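Local coordinates for lipoate-protein ligase 1 (Plasmodium falciparum, PDB 5T8U) that belongs to the lipoate-protein ligase family, joins a lipoyl ligase A/B catalytic domain to a C-terminal domain of the bacterial ligase type, and holds lipoic acid in a pocket, at residues A[22-27]-A[256-261]; A[129-134]-A[217-222]; A[282-287]-A[354-359]. All coordinates share one frame; numbering follows the deposited sequence.

Interaction 1. Residues A[22-27]-A[256-261]; sequences IHFNLS and PEFLKY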
loop_
_atom_site.group_PDB
_atom_site.type_symbol
_atom_site.label_atom_id
_atom_site.label_comp_id
_atom_site.label_asym_id
_atom_site.label_seq_id
_atom_site.Cartn_x
_atom_site.Cartn_y
_atom_site.Cartn_z
ATOM N N ILE A 22 2.830 13.399 3.507
ATOM C CA ILE A 22 2.303 12.045 3.347
ATOM C C ILE A 22 0.837 12.085 2.935
ATOM O O ILE A 22 0.400 11.320 2.066
ATOM C CB ILE A 22 2.513 11.230 4.640
ATOM C CG1 ILE A 22 1.973 9.805 4.480
ATOM C CG2 ILE A 22 1.849 11.909 5.836
ATOM C CD1 ILE A 22 2.636 9.007 3.372
ATOM N N HIS A 23 0.051 12.974 3.547
ATOM C CA HIS A 23 -1.364 13.065 3.203
ATOM C C HIS A 23 -1.551 13.572 1.780
ATOM O O HIS A 23 -2.420 13.085 1.048
ATOM C CB HIS A 23 -2.088 13.975 4.194
ATOM C CG HIS A 23 -1.920 13.565 5.623
ATOM N ND1 HIS A 23 -1.687 14.471 6.635
ATOM C CD2 HIS A 23 -1.949 12.345 6.209
ATOM C CE1 HIS A 23 -1.580 13.827 7.784
ATOM N NE2 HIS A 23 -1.735 12.535 7.552
ATOM N N PHE A 24 -0.739 14.547 1.371
ATOM C CA PHE A 24 -0.846 15.092 0.023
ATOM C C PHE A 24 -0.535 14.026 -1.021
ATOM O O PHE A 24 -1.309 13.812 -1.962
ATOM C CB PHE A 24 0.096 16.288 -0.126
ATOM C CG PHE A 24 -0.166 17.120 -1.346
ATOM C CD1 PHE A 24 -1.051 18.184 -1.295
ATOM C CD2 PHE A 24 0.469 16.839 -2.542
ATOM C CE1 PHE A 24 -1.296 18.952 -2.414
ATOM C CE2 PHE A 24 0.228 17.605 -3.667
ATOM C CZ PHE A 24 -0.657 18.662 -3.601
ATOM N N ASN A 25 0.597 13.337 -0.861
ATOM C CA ASN A 25 0.993 12.326 -1.837
ATOM C C ASN A 25 0.041 11.137 -1.825
ATOM O O ASN A 25 -0.229 10.545 -2.875
ATOM C CB ASN A 25 2.423 11.862 -1.567
ATOM C CG ASN A 25 3.444 12.951 -1.817
ATOM O OD1 ASN A 25 3.242 13.821 -2.663
ATOM N ND2 ASN A 25 4.552 12.905 -1.085
ATOM N N LEU A 26 -0.466 10.759 -0.649
ATOM C CA LEU A 26 -1.476 9.708 -0.600
ATOM C C LEU A 26 -2.749 10.134 -1.322
ATOM O O LEU A 26 -3.407 9.305 -1.962
ATOM C CB LEU A 26 -1.782 9.333 0.851
ATOM C CG LEU A 26 -0.737 8.467 1.560
ATOM C CD1 LEU A 26 -1.021 8.403 3.052
ATOM C CD2 LEU A 26 -0.696 7.063 0.973
ATOM N N SER A 27 -3.105 11.418 -1.240
ATOM C CA SER A 27 -4.256 11.912 -1.987
ATOM C C SER A 27 -3.997 11.856 -3.488
ATOM O O SER A 27 -4.891 11.500 -4.265
ATOM C CB SER A 27 -4.593 13.337 -1.550
ATOM O OG SER A 27 -4.811 13.397 -0.152
ATOM N N PRO A 256 -12.378 18.839 -6.398
ATOM C CA PRO A 256 -13.081 18.582 -5.130
ATOM C C PRO A 256 -12.862 17.176 -4.609
ATOM O O PRO A 256 -12.807 16.976 -3.389
ATOM C CB PRO A 256 -14.557 18.831 -5.482
ATOM C CG PRO A 256 -14.538 19.613 -6.748
ATOM C CD PRO A 256 -13.317 19.174 -7.483
ATOM N N GLU A 257 -12.741 16.191 -5.501
ATOM C CA GLU A 257 -12.439 14.829 -5.076
ATOM C C GLU A 257 -11.092 14.772 -4.368
ATOM O O GLU A 257 -10.958 14.160 -3.300
ATOM C CB GLU A 257 -12.456 13.900 -6.291
ATOM C CG GLU A 257 -12.556 12.428 -5.955
ATOM C CD GLU A 257 -12.469 11.548 -7.187
ATOM O OE1 GLU A 257 -12.860 12.015 -8.279
ATOM O OE2 GLU A 257 -12.007 10.394 -7.066
ATOM N N PHE A 258 -10.077 15.414 -4.950
ATOM C CA PHE A 258 -8.758 15.446 -4.329
ATOM C C PHE A 258 -8.829 16.048 -2.931
ATOM O O PHE A 258 -8.319 15.467 -1.968
ATOM C CB PHE A 258 -7.784 16.234 -5.204
ATOM C CG PHE A 258 -6.369 16.210 -4.704
ATOM C CD1 PHE A 258 -5.490 15.229 -5.128
ATOM C CD2 PHE A 258 -5.917 17.164 -3.807
ATOM C CE1 PHE A 258 -4.189 15.200 -4.671
ATOM C CE2 PHE A 258 -4.615 17.139 -3.346
ATOM C CZ PHE A 258 -3.750 16.155 -3.779
ATOM N N LEU A 259 -9.452 17.222 -2.801
ATOM C CA LEU A 259 -9.596 17.840 -1.487
ATOM C C LEU A 259 -10.360 16.938 -0.528
ATOM O O LEU A 259 -10.085 16.940 0.678
ATOM C CB LEU A 259 -10.298 19.193 -1.615
ATOM C CG LEU A 259 -9.478 20.324 -2.238
ATOM C CD1 LEU A 259 -10.361 21.528 -2.515
ATOM C CD2 LEU A 259 -8.317 20.716 -1.335
ATOM N N LYS A 260 -11.322 16.168 -1.038
ATOM C CA LYS A 260 -12.021 15.198 -0.201
ATOM C C LYS A 260 -11.047 14.172 0.365
ATOM O O LYS A 260 -10.993 13.951 1.581
ATOM C CB LYS A 260 -13.119 14.511 -1.014
ATOM C CG LYS A 260 -14.022 13.584 -0.214
ATOM C CD LYS A 260 -14.675 12.540 -1.112
ATOM C CE LYS A 260 -15.525 13.173 -2.207
ATOM N NZ LYS A 260 -16.030 12.161 -3.173
ATOM N N TYR A 261 -10.266 13.533 -0.510
ATOM C CA TYR A 261 -9.267 12.572 -0.051
ATOM C C TYR A 261 -8.323 13.205 0.963
ATOM O O TYR A 261 -8.083 12.651 2.041
ATOM C CB TYR A 261 -8.476 12.030 -1.242
ATOM C CG TYR A 261 -9.305 11.305 -2.280
ATOM C CD1 TYR A 261 -10.523 10.725 -1.950
ATOM C CD2 TYR A 261 -8.863 11.196 -3.592
ATOM C CE1 TYR A 261 -11.278 10.061 -2.897
ATOM C CE2 TYR A 261 -9.611 10.535 -4.546
ATOM C CZ TYR A 261 -10.816 9.968 -4.193
ATOM O OH TYR A 261 -11.565 9.309 -5.140
#
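Phe24 and Phe258 each carry CG anti to the backbone N (chi1 -166° in Phe24), which carries the ring of Phe258 across to helix 22-34 and turns the end of Phe24 back to meet it, although the CA–CB bond of Phe24 points away. There they meet edge-to-face. CZ of Phe258 stands 3.9 Å above the plane of the Phe24 ring, over its centre, and the two planes are inclined at 68°. CE1 of Phe24 and CE2 of Phe258 also touch, at 3.9 Å. Ser27 supplies the second partner of the Phe258 ring: its CB lies over one face, 3.9 Å from the centroid, in a CH-pi contact. The axes of segments 22-27 and 256-261 approach to 9.5 Å and run at 135°, so helix 256-266 lies across helix 22-34 of the catalytic domain. On another side of helix 22-34, Ile22, Asn25 and Leu26 touch Trp59, a residue of the lipoic acid pocket. Ser27 OG is drawn back along its own helix to His23 O, 2.7 Å away, and takes no hydrogen bond across the contact. That carbonyl also accepts from Ser27 N, so this oxygen is held by two donors from opposite faces of its plane; the bond to it ties down the hydroxyl while CB meets the aromatic ring. Beside it, CB of Tyr261 lies 4.1 Å from Ser27 OG. Ser27 and Leu26 also touch Leu265.

Interaction 2. Residues A[129-134]-A[217-222]; sequences KNHFNI and CIALIK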
loop_
_atom_site.group_PDB
_atom_site.type_symbol
_atom_site.label_atom_id
_atom_site.label_comp_id
_atom_site.label_asym_id
_atom_site.label_seq_id
_atom_site.Cartn_x
_atom_site.Cartn_y
_atom_site.Cartn_z
ATOM N N LYS A 129 20.297 -4.345 -9.988
ATOM C CA LYS A 129 21.373 -5.151 -10.557
ATOM C C LYS A 129 22.128 -4.381 -11.633
ATOM O O LYS A 129 23.343 -4.175 -11.536
ATOM C CB LYS A 129 20.797 -6.447 -11.130
ATOM C CG LYS A 129 21.836 -7.493 -11.503
ATOM C CD LYS A 129 21.284 -8.467 -12.534
ATOM C CE LYS A 129 21.904 -9.849 -12.395
ATOM N NZ LYS A 129 21.383 -10.797 -13.420
ATOM N N ASN A 130 21.416 -3.945 -12.675
ATOM C CA ASN A 130 22.080 -3.347 -13.829
ATOM C C ASN A 130 22.791 -2.054 -13.459
ATOM O O ASN A 130 23.925 -1.815 -13.893
ATOM C CB ASN A 130 21.066 -3.095 -14.943
ATOM C CG ASN A 130 20.501 -4.375 -15.518
ATOM O OD1 ASN A 130 21.090 -5.445 -15.376
ATOM N ND2 ASN A 130 19.354 -4.271 -16.179
ATOM N N HIS A 131 22.148 -1.203 -12.658
ATOM C CA HIS A 131 22.647 0.147 -12.440
ATOM C C HIS A 131 23.421 0.311 -11.141
ATOM O O HIS A 131 24.028 1.369 -10.936
ATOM C CB HIS A 131 21.485 1.143 -12.470
ATOM C CG HIS A 131 20.728 1.139 -13.760
ATOM N ND1 HIS A 131 20.083 0.020 -14.240
ATOM C CD2 HIS A 131 20.523 2.113 -14.677
ATOM C CE1 HIS A 131 19.509 0.306 -15.394
ATOM N NE2 HIS A 131 19.760 1.570 -15.682
ATOM N N PHE A 132 23.417 -0.692 -10.258
ATOM C CA PHE A 132 24.144 -0.572 -9.001
ATOM C C PHE A 132 24.798 -1.881 -8.573
ATOM O O PHE A 132 25.363 -1.941 -7.473
ATOM C CB PHE A 132 23.202 -0.067 -7.902
ATOM C CG PHE A 132 22.400 1.138 -8.307
ATOM C CD1 PHE A 132 22.966 2.400 -8.289
ATOM C CD2 PHE A 132 21.087 1.004 -8.725
ATOM C CE1 PHE A 132 22.232 3.511 -8.669
ATOM C CE2 PHE A 132 20.348 2.109 -9.105
ATOM C CZ PHE A 132 20.922 3.364 -9.076
ATOM N N ASN A 133 24.750 -2.921 -9.405
ATOM C CA ASN A 133 25.365 -4.214 -9.098
ATOM C C ASN A 133 24.953 -4.705 -7.712
ATOM O O ASN A 133 25.742 -5.308 -6.979
ATOM C CB ASN A 133 26.887 -4.139 -9.222
ATOM C CG ASN A 133 27.490 -5.437 -9.724
ATOM O OD1 ASN A 133 27.373 -5.771 -10.903
ATOM N ND2 ASN A 133 28.137 -6.178 -8.831
ATOM N N ILE A 134 23.701 -4.445 -7.350
ATOM C CA ILE A 134 23.126 -4.904 -6.092
ATOM C C ILE A 134 22.260 -6.117 -6.404
ATOM O O ILE A 134 21.190 -5.990 -7.009
ATOM C CB ILE A 134 22.321 -3.794 -5.402
ATOM C CG1 ILE A 134 23.271 -2.731 -4.846
ATOM C CG2 ILE A 134 21.449 -4.367 -4.279
ATOM C CD1 ILE A 134 22.582 -1.483 -4.326
ATOM N N CYS A 217 15.979 6.737 -8.604
ATOM C CA CYS A 217 14.767 7.058 -9.351
ATOM C C CYS A 217 15.020 7.017 -10.853
ATOM O O CYS A 217 14.265 6.390 -11.604
ATOM C CB CYS A 217 14.242 8.429 -8.929
ATOM S SG CYS A 217 13.382 8.443 -7.332
ATOM N N ILE A 218 16.083 7.684 -11.311
ATOM C CA ILE A 218 16.385 7.720 -12.741
ATOM C C ILE A 218 16.589 6.307 -13.273
ATOM O O ILE A 218 15.990 5.913 -14.283
ATOM C CB ILE A 218 17.612 8.614 -13.007
ATOM C CG1 ILE A 218 17.263 10.077 -12.713
ATOM C CG2 ILE A 218 18.099 8.471 -14.455
ATOM C CD1 ILE A 218 18.451 11.016 -12.716
ATOM N N ALA A 219 17.433 5.520 -12.599
ATOM C CA ALA A 219 17.644 4.140 -13.032
ATOM C C ALA A 219 16.323 3.380 -13.103
ATOM O O ALA A 219 16.081 2.615 -14.047
ATOM C CB ALA A 219 18.616 3.437 -12.087
ATOM N N LEU A 220 15.450 3.595 -12.118
ATOM C CA LEU A 220 14.185 2.871 -12.066
ATOM C C LEU A 220 13.282 3.249 -13.235
ATOM O O LEU A 220 12.632 2.379 -13.828
ATOM C CB LEU A 220 13.491 3.152 -10.734
ATOM C CG LEU A 220 12.261 2.321 -10.378
ATOM C CD1 LEU A 220 12.573 0.835 -10.410
ATOM C CD2 LEU A 220 11.762 2.728 -9.004
ATOM N N ILE A 221 13.220 4.537 -13.575
ATOM C CA ILE A 221 12.454 4.960 -14.744
ATOM C C ILE A 221 13.033 4.332 -16.006
ATOM O O ILE A 221 12.295 3.868 -16.887
ATOM C CB ILE A 221 12.423 6.497 -14.836
ATOM C CG1 ILE A 221 11.779 7.094 -13.579
ATOM C CG2 ILE A 221 11.659 6.943 -16.082
ATOM C CD1 ILE A 221 11.884 8.607 -13.486
ATOM N N LYS A 222 14.364 4.304 -16.110
ATOM C CA LYS A 222 15.014 3.673 -17.253
ATOM C C LYS A 222 14.554 2.228 -17.415
ATOM O O LYS A 222 14.044 1.838 -18.470
ATOM C CB LYS A 222 16.535 3.744 -17.092
ATOM C CG LYS A 222 17.144 5.070 -17.524
ATOM C CD LYS A 222 18.634 5.125 -17.220
ATOM C CE LYS A 222 19.304 6.318 -17.890
ATOM N NZ LYS A 222 20.782 6.331 -17.676
#
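The imidazole of His131 has Ala219 O above one face, offset toward the rim and 4.1 Å from the plane, while CD of Lys222 lies at its edge, close to the ring plane. The phenyl ring of Phe132 is covered on one face by CB of its neighbour His131. The methyl of Ala219 sits against both rings and is the group on which the contact turns. It touches the side of His131 along CB, CG and CD2, with Ala219 CB 3.5 Å from His131 CD2, and it meets Phe132 obliquely, with Ala219 CB 3.7 Å from Phe132 CE2. Such a small side chain lets the backbones draw near: the CA atoms of His131 and Ala219 are 6.4 Å apart. CG of His131 stands anti to the carbonyl carbon (chi1 -59°), a setting that continues the direction of CB toward the opposing helix. Lys222 then passes by with its chain extended beyond CG, its methylenes facing His131 NE2, which is 4.0 Å from Lys222 CD. The lysine NZ stays 5.3 Å from His131 NE2, so the approach is made by the aliphatic part of the chain.

No hydrogen bond crosses between segments 129-134 and 217-222. Just beyond them, however, Asn130 ND2 bonds to Glu223 OE1, while His131 ND1 makes a weak bond back to Thr127 O. Cys217, Leu220 and Ile221 all reach Leu58 on strand 55-59. The arrangement is thus helix-against-helix packing about a single alanine in the ligase A/B catalytic domain, with helix 213-227 also packed on strand 55-59 of the large mixed sheet.

Interaction 3. Residues A[282-287]-A[354-359]; sequences IWKQFT and RSWILQ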
loop_
_atom_site.group_PDB
_atom_site.type_symbol
_atom_site.label_atom_id
_atom_site.label_comp_id
_atom_site.label_asym_id
_atom_site.label_seq_id
_atom_site.Cartn_x
_atom_site.Cartn_y
_atom_site.Cartn_z
ATOM N N ILE A 282 -11.202 -11.843 20.166
ATOM C CA ILE A 282 -10.338 -12.988 19.910
ATOM C C ILE A 282 -9.226 -12.542 18.966
ATOM O O ILE A 282 -9.312 -11.494 18.321
ATOM C CB ILE A 282 -11.114 -14.192 19.329
ATOM C CG1 ILE A 282 -11.623 -13.891 17.913
ATOM C CG2 ILE A 282 -12.278 -14.553 20.252
ATOM C CD1 ILE A 282 -12.258 -15.083 17.219
ATOM N N TRP A 283 -8.169 -13.348 18.892
ATOM C CA TRP A 283 -7.008 -12.958 18.103
ATOM C C TRP A 283 -6.128 -14.170 17.836
ATOM O O TRP A 283 -6.162 -15.160 18.573
ATOM C CB TRP A 283 -6.204 -11.862 18.813
ATOM C CG TRP A 283 -5.497 -12.343 20.045
ATOM C CD1 TRP A 283 -4.158 -12.560 20.190
ATOM C CD2 TRP A 283 -6.095 -12.670 21.307
ATOM N NE1 TRP A 283 -3.884 -12.999 21.463
ATOM C CE2 TRP A 283 -5.057 -13.076 22.168
ATOM C CE3 TRP A 283 -7.406 -12.658 21.793
ATOM C CZ2 TRP A 283 -5.288 -13.466 23.486
ATOM C CZ3 TRP A 283 -7.635 -13.047 23.101
ATOM C CH2 TRP A 283 -6.581 -13.445 23.932
ATOM N N LYS A 284 -5.335 -14.075 16.769
ATOM C CA LYS A 284 -4.346 -15.099 16.454
ATOM C C LYS A 284 -3.331 -14.519 15.480
ATOM O O LYS A 284 -3.608 -13.548 14.772
ATOM C CB LYS A 284 -4.992 -16.356 15.860
ATOM C CG LYS A 284 -4.093 -17.589 15.895
ATOM C CD LYS A 284 -4.555 -18.669 14.936
ATOM C CE LYS A 284 -3.678 -19.905 15.047
ATOM N NZ LYS A 284 -4.074 -20.965 14.081
ATOM N N GLN A 285 -2.149 -15.130 15.452
ATOM C CA GLN A 285 -1.075 -14.738 14.545
ATOM C C GLN A 285 -0.972 -15.777 13.433
ATOM O O GLN A 285 -0.580 -16.923 13.680
ATOM C CB GLN A 285 0.248 -14.606 15.297
ATOM C CG GLN A 285 1.421 -14.188 14.422
ATOM C CD GLN A 285 1.188 -12.857 13.734
ATOM O OE1 GLN A 285 0.712 -11.901 14.347
ATOM N NE2 GLN A 285 1.513 -12.793 12.448
ATOM N N PHE A 286 -1.319 -15.375 12.213
ATOM C CA PHE A 286 -1.219 -16.235 11.042
ATOM C C PHE A 286 0.031 -15.896 10.236
ATOM O O PHE A 286 0.632 -14.829 10.391
ATOM C CB PHE A 286 -2.457 -16.092 10.151
ATOM C CG PHE A 286 -3.735 -16.543 10.801
ATOM C CD1 PHE A 286 -4.164 -17.855 10.680
ATOM C CD2 PHE A 286 -4.513 -15.653 11.521
ATOM C CE1 PHE A 286 -5.343 -18.271 11.273
ATOM C CE2 PHE A 286 -5.692 -16.063 12.115
ATOM C CZ PHE A 286 -6.107 -17.374 11.990
ATOM N N THR A 287 0.414 -16.826 9.357
ATOM C CA THR A 287 1.545 -16.581 8.467
ATOM C C THR A 287 1.326 -15.321 7.641
ATOM O O THR A 287 2.272 -14.569 7.379
ATOM C CB THR A 287 1.770 -17.783 7.546
ATOM O OG1 THR A 287 0.527 -18.179 6.956
ATOM C CG2 THR A 287 2.368 -18.951 8.317
ATOM N N ARG A 354 -11.548 -19.644 9.040
ATOM C CA ARG A 354 -12.776 -20.240 9.563
ATOM C C ARG A 354 -12.453 -21.399 10.497
ATOM O O ARG A 354 -13.057 -21.533 11.569
ATOM C CB ARG A 354 -13.682 -20.699 8.415
ATOM C CG ARG A 354 -13.774 -22.212 8.215
ATOM C CD ARG A 354 -14.717 -22.573 7.080
ATOM N NE ARG A 354 -14.716 -24.010 6.820
ATOM C CZ ARG A 354 -15.447 -24.901 7.486
ATOM N NH1 ARG A 354 -15.368 -26.186 7.171
ATOM N NH2 ARG A 354 -16.253 -24.516 8.465
ATOM N N SER A 355 -11.494 -22.244 10.108
ATOM C CA SER A 355 -11.047 -23.314 10.989
ATOM C C SER A 355 -10.560 -22.763 12.321
ATOM O O SER A 355 -10.620 -23.461 13.341
ATOM C CB SER A 355 -9.944 -24.123 10.309
ATOM O OG SER A 355 -9.376 -25.060 11.206
ATOM N N TRP A 356 -10.077 -21.519 12.337
ATOM C CA TRP A 356 -9.698 -20.891 13.598
ATOM C C TRP A 356 -10.921 -20.414 14.376
ATOM O O TRP A 356 -11.016 -20.628 15.589
ATOM C CB TRP A 356 -8.750 -19.720 13.343
ATOM C CG TRP A 356 -8.540 -18.878 14.559
ATOM C CD1 TRP A 356 -8.104 -19.301 15.778
ATOM C CD2 TRP A 356 -8.760 -17.467 14.678
ATOM N NE1 TRP A 356 -8.037 -18.244 16.651
ATOM C CE2 TRP A 356 -8.436 -17.106 16.001
ATOM C CE3 TRP A 356 -9.198 -16.473 13.796
ATOM C CZ2 TRP A 356 -8.534 -15.796 16.462
ATOM C CZ3 TRP A 356 -9.296 -15.171 14.258
ATOM C CH2 TRP A 356 -8.965 -14.845 15.578
ATOM N N ILE A 357 -11.866 -19.763 13.693
ATOM C CA ILE A 357 -13.014 -19.178 14.382
ATOM C C ILE A 357 -13.873 -20.265 15.010
ATOM O O ILE A 357 -14.392 -20.099 16.120
ATOM C CB ILE A 357 -13.825 -18.295 13.415
ATOM C CG1 ILE A 357 -13.070 -16.986 13.159
ATOM C CG2 ILE A 357 -15.231 -18.017 13.970
ATOM C CD1 ILE A 357 -13.762 -16.030 12.215
ATOM N N LEU A 358 -14.042 -21.391 14.317
ATOM C CA LEU A 358 -14.865 -22.464 14.867
ATOM C C LEU A 358 -14.280 -23.072 16.134
ATOM O O LEU A 358 -14.913 -23.958 16.717
ATOM C CB LEU A 358 -15.077 -23.558 13.820
ATOM C CG LEU A 358 -15.781 -23.136 12.527
ATOM C CD1 LEU A 358 -16.087 -24.358 11.684
ATOM C CD2 LEU A 358 -17.059 -22.346 12.798
ATOM N N GLN A 359 -13.103 -22.633 16.573
ATOM C CA GLN A 359 -12.530 -23.065 17.840
ATOM C C GLN A 359 -12.575 -21.970 18.900
ATOM O O GLN A 359 -12.029 -22.156 19.991
ATOM C CB GLN A 359 -11.096 -23.545 17.622
ATOM C CG GLN A 359 -11.020 -24.827 16.809
ATOM C CD GLN A 359 -9.677 -25.028 16.139
ATOM O OE1 GLN A 359 -8.791 -24.176 16.219
ATOM N NE2 GLN A 359 -9.522 -26.161 15.464
#
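Trp356 drives its indole end-on against strand 280-286 and is gripped from both faces. CB of Lys284 lies over one face, 3.9 Å from the centroid of the five-membered ring, and CD1 of Ile282 lies over the opposite face, above the six-membered ring at 4.1 Å; both are CH-pi contacts. The leading edge runs close to the strand backbone itself, with Trp356 CZ2 3.2 Å from the carbonyl carbon of Trp283, whose own CB points away from the helix. Phe286 comes in on the face used by Lys284, presenting its edge in an offset edge-to-face pair with the planes at 78°. Phe286 CZ is 3.7 Å from Trp356 CE3. Lys284 serves both aromatic groups, since its extended chain carries CD past Trp356 CD1, 3.7 Å away, and over the rim of one Phe286 face.

Further out, the indole is directed by CG standing anti to the backbone N (chi1 169°), and its NE1 is hydrogen-bonded to Glu360 OE2 at the end of the chain. On the strand side, backbone hydrogen bonds pair Ile282 with Leu293 and Lys284 with Leu291 of strand 289-297, and the Phe286 ring meets that of Phe288. Next along the helix, Ile357 touches Phe339 of helix 332-341. This is helix-on-sheet packing in the small alpha/beta domain at the C-terminus of the bacterial-type ligases, with Trp356, near the end of helix 347-357, inserted against an outer strand of the antiparallel sheet.

How the interactions relate
Interactions 1 and 2 join pairs of helices, whereas interaction 3 sets a helix on a strand. All three are partly buried and share no element. In the chain, interaction 2 falls wholly between the two segments of interaction 1; interaction 3 follows both, across the chain's centre from them, in the C-terminal domain. Interaction 1, with the side chain of Ser27 about 12 Å from lipoic acid, lies nearer the chain centre than the other two. Aromatic edge-to-face pairing and CH-pi contacts carry interactions 1 and 3, while interaction 2, smallest in buried area, relies on a methyl group and borders exposed lysine. In none does a hydrogen bond cross between the segments.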